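Local coordinates for putative uncharacterized protein lp_3323 (PDB 3DC7) that is of unknown function but belongs to the GDSL-like lipase/acylhydrolase family and so probably hydrolyses ester or related acyl bonds, at residues P24-D29 against E53-L58. Sequence-based numbering, arbitrary orientation.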
ATOM      1  N   PRO A  24      14.951 -20.698  -1.966  1.00 28.01           N
ATOM      2  CA  PRO A  24      14.976 -19.316  -1.472  1.00 26.81           C
ATOM      3  C   PRO A  24      16.336 -18.937  -0.903  1.00 26.25           C
ATOM      4  O   PRO A  24      17.071 -19.800  -0.411  1.00 26.38           O
ATOM      5  CB  PRO A  24      13.942 -19.326  -0.353  1.00 26.52           C
ATOM      6  CG  PRO A  24      13.934 -20.746   0.141  1.00 27.98           C
ATOM      7  CD  PRO A  24      14.157 -21.582  -1.092  1.00 27.92           C
ATOM      8  N   ALA A  25      16.663 -17.652  -0.967  1.00 25.14           N
ATOM      9  CA  ALA A  25      17.862 -17.137  -0.326  1.00 24.40           C
ATOM     10  C   ALA A  25      17.451 -15.983   0.588  1.00 23.83           C
ATOM     11  O   ALA A  25      16.731 -15.077   0.180  1.00 23.26           O
ATOM     12  CB  ALA A  25      18.861 -16.676  -1.367  1.00 24.05           C
ATOM     13  N   TRP A  26      17.932 -16.022   1.820  1.00 23.39           N
ATOM     14  CA  TRP A  26      17.507 -15.098   2.864  1.00 22.89           C
ATOM     15  C   TRP A  26      18.678 -14.239   3.313  1.00 23.00           C
ATOM     16  O   TRP A  26      19.578 -14.714   4.001  1.00 22.42           O
ATOM     17  CB  TRP A  26      16.946 -15.898   4.039  1.00 22.58           C
ATOM     18  CG  TRP A  26      15.879 -16.900   3.627  1.00 22.78           C
ATOM     19  CD1 TRP A  26      16.063 -18.227   3.355  1.00 22.03           C
ATOM     20  CD2 TRP A  26      14.475 -16.649   3.459  1.00 22.77           C
ATOM     21  NE1 TRP A  26      14.864 -18.821   3.033  1.00 22.85           N
ATOM     22  CE2 TRP A  26      13.872 -17.877   3.085  1.00 22.44           C
ATOM     23  CE3 TRP A  26      13.667 -15.508   3.582  1.00 23.04           C
ATOM     24  CZ2 TRP A  26      12.500 -17.994   2.825  1.00 22.34           C
ATOM     25  CZ3 TRP A  26      12.286 -15.630   3.330  1.00 22.75           C
ATOM     26  CH2 TRP A  26      11.727 -16.862   2.955  1.00 23.27           C
ATOM     27  N   LEU A  27      18.677 -12.975   2.898  1.00 23.34           N
ATOM     28  CA  LEU A  27      19.750 -12.047   3.254  1.00 23.83           C
ATOM     29  C   LEU A  27      19.290 -11.131   4.374  1.00 24.35           C
ATOM     30  O   LEU A  27      18.291 -10.432   4.229  1.00 25.05           O
ATOM     31  CB  LEU A  27      20.174 -11.237   2.023  1.00 23.42           C
ATOM     32  CG  LEU A  27      21.277 -10.180   2.155  1.00 23.67           C
ATOM     33  CD1 LEU A  27      22.624 -10.801   2.502  1.00 22.91           C
ATOM     34  CD2 LEU A  27      21.370  -9.329   0.872  1.00 21.20           C
ATOM     35  N   GLY A  28      20.006 -11.131   5.496  1.00 25.03           N
ATOM     36  CA  GLY A  28      19.611 -10.300   6.631  1.00 25.77           C
ATOM     37  C   GLY A  28      20.563 -10.221   7.807  1.00 26.64           C
ATOM     38  O   GLY A  28      21.750 -10.457   7.680  1.00 25.97           O
ATOM     39  N   ASP A  29      20.009  -9.873   8.963  1.00 28.49           N
ATOM     40  CA  ASP A  29      20.770  -9.704  10.191  1.00 29.77           C
ATOM     41  C   ASP A  29      20.481 -10.863  11.154  1.00 30.48           C
ATOM     42  O   ASP A  29      20.305 -11.995  10.705  1.00 30.51           O
ATOM     43  CB  ASP A  29      20.519  -8.318  10.810  1.00 30.18           C
ATOM     44  CG  ASP A  29      19.030  -7.919  10.817  1.00 33.72           C
ATOM     45  OD1 ASP A  29      18.179  -8.717  11.292  1.00 36.14           O
ATOM     46  OD2 ASP A  29      18.708  -6.790  10.357  1.00 36.24           O
ATOM     47  N   GLU A  53      13.911 -27.436  -1.740  1.00 37.31           N
ATOM     48  CA  GLU A  53      15.043 -28.214  -2.186  1.00 37.60           C
ATOM     49  C   GLU A  53      16.257 -27.774  -1.358  1.00 37.15           C
ATOM     50  O   GLU A  53      17.017 -28.613  -0.865  1.00 37.41           O
ATOM     51  CB  GLU A  53      15.203 -27.988  -3.697  1.00 38.05           C
ATOM     52  CG  GLU A  53      16.555 -28.274  -4.325  1.00 41.10           C
ATOM     53  CD  GLU A  53      16.611 -27.859  -5.808  1.00 45.13           C
ATOM     54  OE1 GLU A  53      15.561 -27.429  -6.368  1.00 45.92           O
ATOM     55  OE2 GLU A  53      17.709 -27.964  -6.412  1.00 46.27           O
ATOM     56  N   ARG A  54      16.415 -26.464  -1.175  1.00 36.27           N
ATOM     57  CA  ARG A  54      17.385 -25.931  -0.213  1.00 35.97           C
ATOM     58  C   ARG A  54      17.042 -24.502   0.203  1.00 35.43           C
ATOM     59  O   ARG A  54      16.360 -23.789  -0.521  1.00 35.32           O
ATOM     60  CB  ARG A  54      18.823 -26.009  -0.747  1.00 36.32           C
ATOM     61  CG  ARG A  54      19.093 -25.125  -1.946  1.00 36.73           C
ATOM     62  CD  ARG A  54      20.558 -24.705  -2.012  1.00 39.63           C
ATOM     63  NE  ARG A  54      20.703 -23.528  -2.862  1.00 39.30           N
ATOM     64  CZ  ARG A  54      20.808 -23.557  -4.183  1.00 40.54           C
ATOM     65  NH1 ARG A  54      20.798 -24.715  -4.838  1.00 39.07           N
ATOM     66  NH2 ARG A  54      20.914 -22.419  -4.851  1.00 40.72           N
ATOM     67  N   SER A  55      17.513 -24.101   1.380  1.00 34.85           N
ATOM     68  CA  SER A  55      17.214 -22.785   1.934  1.00 33.95           C
ATOM     69  C   SER A  55      18.515 -22.156   2.400  1.00 33.80           C
ATOM     70  O   SER A  55      19.071 -22.558   3.428  1.00 34.24           O
ATOM     71  CB  SER A  55      16.215 -22.903   3.097  1.00 33.95           C
ATOM     72  OG  SER A  55      15.762 -21.630   3.554  1.00 32.31           O
ATOM     73  N   ASP A  56      19.000 -21.179   1.636  1.00 33.55           N
ATOM     74  CA  ASP A  56      20.274 -20.518   1.925  1.00 33.43           C
ATOM     75  C   ASP A  56      20.139 -19.349   2.891  1.00 32.73           C
ATOM     76  O   ASP A  56      19.464 -18.354   2.613  1.00 32.42           O
ATOM     77  CB  ASP A  56      20.959 -20.080   0.634  1.00 33.82           C
ATOM     78  CG  ASP A  56      21.323 -21.263  -0.252  1.00 36.70           C
ATOM     79  OD1 ASP A  56      20.722 -21.391  -1.340  1.00 39.47           O
ATOM     80  OD2 ASP A  56      22.188 -22.083   0.143  1.00 39.85           O
ATOM     81  N   ASN A  57      20.797 -19.488   4.034  1.00 32.32           N
ATOM     82  CA  ASN A  57      20.735 -18.508   5.103  1.00 31.68           C
ATOM     83  C   ASN A  57      21.945 -17.585   5.034  1.00 31.62           C
ATOM     84  O   ASN A  57      23.070 -18.007   5.326  1.00 31.59           O
ATOM     85  CB  ASN A  57      20.676 -19.233   6.446  1.00 31.73           C
ATOM     86  CG  ASN A  57      20.402 -18.302   7.617  1.00 31.50           C
ATOM     87  OD1 ASN A  57      20.807 -17.142   7.618  1.00 30.51           O
ATOM     88  ND2 ASN A  57      19.742 -18.830   8.646  1.00 30.82           N
ATOM     89  N   LEU A  58      21.712 -16.329   4.644  1.00 30.55           N
ATOM     90  CA  LEU A  58      22.773 -15.323   4.586  1.00 30.18           C
ATOM     91  C   LEU A  58      22.573 -14.228   5.641  1.00 29.76           C
ATOM     92  O   LEU A  58      22.765 -13.043   5.375  1.00 29.50           O
ATOM     93  CB  LEU A  58      22.854 -14.719   3.184  1.00 30.20           C
ATOM     94  CG  LEU A  58      23.147 -15.778   2.129  1.00 31.36           C
ATOM     95  CD1 LEU A  58      22.557 -15.401   0.792  1.00 32.04           C
ATOM     96  CD2 LEU A  58      24.647 -16.014   2.043  1.00 33.94           C
TER
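A25, W26 and L27 pair with D56, N57 and L58 in a beta-alpha-beta unit of the SGNH-hydrolase fold, where strands 24-28 and 56-59 run nearly parallel. D56 N donates to P24 O, W26 N to D56 O at 2.9 Å, and L58 N to W26 O at 2.8 Å. A weak bond from G28 N to L58 O, 3.4 Å long, extends the ladder.

One side-chain bond joins the segments. The indole nitrogen W26 NE1 donates to S55 OG at 3.0 Å, with the N-H bent to 131° at the hydrogen. S55 OG, anti to its backbone N (chi1 -172°), reaches the indole edge at NE1, 19° out of the ring plane. An alanine in place of W26 would probably leave S55 OG without its indole donor and open a gap beside Y42 and H43, whose rings meet the indole.

W26 and N57 share one face of the sheet; A25, L27, D56 and L58 share the opposite face. There L27 CD1 touches L58 CB at 4.0 Å, and the two side chains cross obliquely. Just before strand 56-59, R54 NE forms a salt bridge with D56 OD1 at 2.6 Å, and this oxygen lies in the guanidinium plane. R54 also bridges to D82 through NH2.

Helix 42-50 makes the crossover and covers the W26 face, with L46 on the indole and A47 on S55. Strand 24-28 continues the parallel sheet into strand 85-89, while strand 56-59 is the outermost strand on this side within the chain.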